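Local coordinates for protein Pab-dependent poly(a)-specific ribonuclease subunit PAN2 (Neurospora crassa, PDB 4CZW) that supplies the nuclease activity of the Pan2–Pan3 deadenylation complex, which probably shortens mRNA poly(A) tails exonucleolytically to release 5'-AMP, at residues I45-Y49 with V120-I124; I573-P577 with L631-Y635. One frame throughout, in Å; residues are numbered along the deposited sequence.

Contact 1 of 2, residues I45-Y49 with V120-I124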
loop_
_atom_site.group_PDB
_atom_site.type_symbol
_atom_site.label_atom_id
_atom_site.label_comp_id
_atom_site.label_asym_id
_atom_site.label_seq_id
_atom_site.Cartn_x
_atom_site.Cartn_y
_atom_site.Cartn_z
ATOM N N ILE A 45 11.815 7.945 -2.290
ATOM C CA ILE A 45 11.423 7.960 -0.890
ATOM C C ILE A 45 12.304 7.000 -0.100
ATOM O O ILE A 45 12.806 6.018 -0.645
ATOM C CB ILE A 45 9.933 7.578 -0.729
ATOM C CG1 ILE A 45 9.087 8.310 -1.774
ATOM C CG2 ILE A 45 9.434 7.884 0.676
ATOM C CD1 ILE A 45 7.653 7.843 -1.849
ATOM N N THR A 46 12.513 7.300 1.178
ATOM C CA THR A 46 13.238 6.399 2.061
ATOM C C THR A 46 12.483 5.077 2.157
ATOM O O THR A 46 11.255 5.071 2.251
ATOM C CB THR A 46 13.422 7.009 3.463
ATOM O OG1 THR A 46 14.059 8.287 3.346
ATOM C CG2 THR A 46 14.273 6.104 4.339
ATOM N N ASN A 47 13.222 3.970 2.114
ATOM C CA ASN A 47 12.647 2.626 2.149
ATOM C C ASN A 47 11.706 2.360 0.976
ATOM O O ASN A 47 10.698 1.670 1.124
ATOM C CB ASN A 47 11.907 2.390 3.471
ATOM C CG ASN A 47 12.789 2.618 4.684
ATOM O OD1 ASN A 47 13.951 2.215 4.704
ATOM N ND2 ASN A 47 12.239 3.270 5.701
ATOM N N SER A 48 12.045 2.900 -0.192
ATOM C CA SER A 48 11.228 2.714 -1.387
ATOM C C SER A 48 11.445 1.335 -2.004
ATOM O O SER A 48 10.869 1.013 -3.043
ATOM C CB SER A 48 11.528 3.801 -2.422
ATOM O OG SER A 48 12.895 3.789 -2.794
ATOM N N TYR A 49 12.278 0.523 -1.358
ATOM C CA TYR A 49 12.483 -0.858 -1.775
ATOM C C TYR A 49 11.187 -1.645 -1.621
ATOM O O TYR A 49 11.002 -2.693 -2.239
ATOM C CB TYR A 49 13.601 -1.514 -0.956
ATOM C CG TYR A 49 13.232 -1.783 0.491
ATOM C CD1 TYR A 49 13.461 -0.832 1.476
ATOM C CD2 TYR A 49 12.661 -2.993 0.870
ATOM C CE1 TYR A 49 13.125 -1.074 2.797
ATOM C CE2 TYR A 49 12.319 -3.242 2.185
ATOM C CZ TYR A 49 12.555 -2.283 3.144
ATOM O OH TYR A 49 12.218 -2.533 4.454
ATOM N N VAL A 120 14.351 -3.557 8.597
ATOM C CA VAL A 120 13.420 -3.129 7.560
ATOM C C VAL A 120 13.610 -1.654 7.217
ATOM O O VAL A 120 12.920 -1.113 6.353
ATOM C CB VAL A 120 11.958 -3.366 7.983
ATOM C CG1 VAL A 120 11.714 -4.846 8.227
ATOM C CG2 VAL A 120 11.627 -2.556 9.226
ATOM N N LEU A 121 14.550 -1.008 7.900
ATOM C CA LEU A 121 14.863 0.394 7.643
ATOM C C LEU A 121 16.259 0.518 7.038
ATOM O O LEU A 121 17.257 0.240 7.703
ATOM C CB LEU A 121 14.757 1.212 8.931
ATOM C CG LEU A 121 13.417 1.127 9.666
ATOM C CD1 LEU A 121 13.461 1.911 10.968
ATOM C CD2 LEU A 121 12.280 1.618 8.781
ATOM N N GLU A 122 16.320 0.950 5.781
ATOM C CA GLU A 122 17.561 0.936 5.008
ATOM C C GLU A 122 18.669 1.813 5.593
ATOM O O GLU A 122 19.833 1.682 5.215
ATOM C CB GLU A 122 17.281 1.365 3.563
ATOM C CG GLU A 122 16.820 2.807 3.411
ATOM C CD GLU A 122 16.451 3.152 1.980
ATOM O OE1 GLU A 122 16.533 2.258 1.111
ATOM O OE2 GLU A 122 16.077 4.316 1.724
ATOM N N ASP A 123 18.311 2.705 6.512
ATOM C CA ASP A 123 19.291 3.581 7.143
ATOM C C ASP A 123 19.834 2.981 8.436
ATOM O O ASP A 123 20.934 3.319 8.873
ATOM C CB ASP A 123 18.680 4.955 7.424
ATOM C CG ASP A 123 18.351 5.719 6.156
ATOM O OD1 ASP A 123 19.016 5.476 5.126
ATOM O OD2 ASP A 123 17.431 6.562 6.190
ATOM N N ILE A 124 19.059 2.086 9.040
ATOM C CA ILE A 124 19.414 1.509 10.333
ATOM C C ILE A 124 19.863 0.052 10.197
ATOM O O ILE A 124 20.802 -0.382 10.868
ATOM C CB ILE A 124 18.226 1.597 11.330
ATOM C CG1 ILE A 124 18.073 3.022 11.874
ATOM C CG2 ILE A 124 18.408 0.633 12.492
ATOM C CD1 ILE A 124 17.325 3.969 10.958
#

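Contact 2 of 2, residues I573-P577 with L631-Y635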
loop_
_atom_site.group_PDB
_atom_site.type_symbol
_atom_site.label_atom_id
_atom_site.label_comp_id
_atom_site.label_asym_id
_atom_site.label_seq_id
_atom_site.Cartn_x
_atom_site.Cartn_y
_atom_site.Cartn_z
ATOM N N ILE A 573 -10.458 25.158 -14.128
ATOM C CA ILE A 573 -11.663 25.784 -14.660
ATOM C C ILE A 573 -11.358 27.063 -15.436
ATOM O O ILE A 573 -11.810 27.233 -16.569
ATOM C CB ILE A 573 -12.660 26.108 -13.531
ATOM C CG1 ILE A 573 -13.303 24.825 -13.002
ATOM C CG2 ILE A 573 -13.730 27.061 -14.019
ATOM C CD1 ILE A 573 -14.294 25.055 -11.881
ATOM N N PHE A 574 -10.583 27.956 -14.828
ATOM C CA PHE A 574 -10.281 29.241 -15.448
ATOM C C PHE A 574 -9.020 29.192 -16.305
ATOM O O PHE A 574 -8.119 30.016 -16.153
ATOM C CB PHE A 574 -10.151 30.328 -14.379
ATOM C CG PHE A 574 -11.455 30.688 -13.728
ATOM C CD1 PHE A 574 -12.346 31.539 -14.361
ATOM C CD2 PHE A 574 -11.793 30.172 -12.488
ATOM C CE1 PHE A 574 -13.550 31.870 -13.768
ATOM C CE2 PHE A 574 -12.996 30.500 -11.890
ATOM C CZ PHE A 574 -13.875 31.351 -12.530
HETATM N N MSE A 575 -8.968 28.218 -17.206
HETATM C CA MSE A 575 -7.907 28.145 -18.201
HETATM C C MSE A 575 -8.466 28.393 -19.593
HETATM O O MSE A 575 -9.540 27.899 -19.933
HETATM C CB MSE A 575 -7.213 26.783 -18.171
HETATM C CG MSE A 575 -6.313 26.540 -16.978
HETATM SE SE MSE A 575 -5.272 24.904 -17.203
HETATM C CE MSE A 575 -6.717 23.686 -17.683
ATOM N N LYS A 576 -7.743 29.164 -20.397
ATOM C CA LYS A 576 -8.059 29.248 -21.814
ATOM C C LYS A 576 -7.402 28.045 -22.480
ATOM O O LYS A 576 -6.179 27.910 -22.445
ATOM C CB LYS A 576 -7.580 30.565 -22.423
ATOM C CG LYS A 576 -8.505 31.107 -23.508
ATOM C CD LYS A 576 -8.069 32.479 -24.006
ATOM C CE LYS A 576 -7.092 32.378 -25.171
ATOM N NZ LYS A 576 -5.777 31.792 -24.787
ATOM N N PRO A 577 -8.220 27.168 -23.085
ATOM C CA PRO A 577 -7.892 25.799 -23.511
ATOM C C PRO A 577 -6.475 25.550 -24.070
ATOM O O PRO A 577 -5.850 24.585 -23.630
ATOM C CB PRO A 577 -8.950 25.520 -24.584
ATOM C CG PRO A 577 -10.133 26.286 -24.115
ATOM C CD PRO A 577 -9.593 27.543 -23.477
ATOM N N LEU A 631 -13.496 34.885 -19.509
ATOM C CA LEU A 631 -12.293 34.090 -19.729
ATOM C C LEU A 631 -11.343 34.787 -20.700
ATOM O O LEU A 631 -10.125 34.726 -20.539
ATOM C CB LEU A 631 -12.662 32.699 -20.249
ATOM C CG LEU A 631 -11.538 31.662 -20.282
ATOM C CD1 LEU A 631 -10.912 31.514 -18.904
ATOM C CD2 LEU A 631 -12.059 30.325 -20.782
ATOM N N GLU A 632 -11.908 35.452 -21.703
ATOM C CA GLU A 632 -11.116 36.228 -22.651
ATOM C C GLU A 632 -10.480 37.432 -21.967
ATOM O O GLU A 632 -9.328 37.777 -22.236
ATOM C CB GLU A 632 -11.978 36.693 -23.828
ATOM C CG GLU A 632 -12.386 35.586 -24.787
ATOM C CD GLU A 632 -11.212 35.016 -25.558
ATOM O OE1 GLU A 632 -10.205 35.734 -25.732
ATOM O OE2 GLU A 632 -11.298 33.849 -25.996
ATOM N N ALA A 633 -11.239 38.067 -21.081
ATOM C CA ALA A 633 -10.769 39.245 -20.364
ATOM C C ALA A 633 -9.627 38.897 -19.414
ATOM O O ALA A 633 -8.718 39.699 -19.205
ATOM C CB ALA A 633 -11.915 39.889 -19.601
ATOM N N LEU A 634 -9.682 37.695 -18.846
ATOM C CA LEU A 634 -8.629 37.208 -17.961
ATOM C C LEU A 634 -7.294 37.103 -18.688
ATOM O O LEU A 634 -6.234 37.275 -18.087
ATOM C CB LEU A 634 -9.008 35.847 -17.374
ATOM C CG LEU A 634 -9.771 35.840 -16.050
ATOM C CD1 LEU A 634 -10.312 34.450 -15.753
ATOM C CD2 LEU A 634 -8.870 36.313 -14.920
ATOM N N TYR A 635 -7.349 36.820 -19.985
ATOM C CA TYR A 635 -6.138 36.673 -20.780
ATOM C C TYR A 635 -5.988 37.816 -21.782
ATOM O O TYR A 635 -6.342 37.684 -22.954
ATOM C CB TYR A 635 -6.136 35.322 -21.503
ATOM C CG TYR A 635 -6.070 34.122 -20.577
ATOM C CD1 TYR A 635 -7.225 33.568 -20.038
ATOM C CD2 TYR A 635 -4.851 33.540 -20.245
ATOM C CE1 TYR A 635 -7.169 32.472 -19.194
ATOM C CE2 TYR A 635 -4.786 32.443 -19.401
ATOM C CZ TYR A 635 -5.947 31.914 -18.879
ATOM O OH TYR A 635 -5.887 30.823 -18.039
#

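Contact 1 of 2, residues I45-Y49 with V120-I124
Hydrogen bonds join these two loops, led by a reciprocal pair between Asn47 and Glu122. Asn47 N donates to Glu122 OE2 (2.9 Å), while Glu122 N donates to Asn47 OD1 (2.9 Å), both nearly straight, so each residue spends one backbone and one side-chain group on the other. A third hydrogen bond, very short, runs from Tyr49 OH to Val120 O (2.5 Å); the long phenol lets a hydroxyl reach that carbonyl. Ile45 to Ser48 form a type II turn, and Asn47, at its third position, has the positive phi that asparagine tolerates well. By comparison with active ubiquitin-specific proteases, this loop before helix 51-58 probably matches the one carrying the nucleophilic cysteine, with Ser48 in that position, consistent with a pseudo-enzyme. Van der Waals contacts complete the join: Thr46 CG2 lies 3.6 Å from Glu122 OE2, and Asn47 ND2 lies 3.5 Å from Leu121 CD2. Helix 130-149 receives the buried side chains of Tyr49, on Leu133 and Leu137, and Val120, on Phe140.

Contact 2 of 2, residues I573-P577 with L631-Y635
An inverse gamma turn centred on Phe574, where the chain leaves helix 570-573 of the exonuclease domain, meets the C-terminal end of helix 627-634. The turn is closed by a weak bond from Met575 N to Ile573 O (3.1 Å), and it presents the Phe574 carbonyl to the helix end. Tyr635, just past that end, takes it up: its OH donates to Phe574 O at 3.0 Å and also accepts a weak bond from Lys576 N at 3.4 Å. A tyrosine suits this place because its hydroxyl can both donate and accept, meeting two backbone groups of the loop while the ring remains available for packing. Lys576 CB lies over a face of that ring in a CH-pi contact, 4.0 Å from the Tyr635 ring centroid. Lys576 NZ, 5.2 Å from the same centroid, adds at most a weak cation-pi attraction; the CB contact over the ring face is the firmer of the two. Leu631, one turn earlier and pointing toward the loop, fills the space beside the backbone, with its CD2 3.6 Å from Met575 O and its CD1 4.0 Å from Phe574 C. On another part of the interface, Phe574 CD1 meets Leu634 CD1 at 3.8 Å, an apolar pairing of two buried side chains. Helix 585-592 packs against both segments, Leu592 touching Phe574 and Phe587 and Tyr591 touching Leu634, while Tyr618 of helix 604-623 lies against Ile573 and Phe574.

Overall arrangement
The two contacts belong to different domains and follow one another along the chain: contact 1 in the ubiquitin-protease-like domain, predicted to be inactive and to act as a scaffold, contact 2 in the exonuclease domain. Their centres are 45 Å apart and their nearest atoms about 26 Å, so neither touches the other. The centre of contact 1 lies about 15 Å from the centre of the chain, that of contact 2 about 39 Å, near the modelled C-terminus. Neither includes a metal ligand. The zinc ligands His70, Cys75, Cys80 and Cys83 fall between the segments of contact 1 in sequence; Asp607, a catalytic metal ligand by similarity, lies on helix 604-623, which also packs against contact 2.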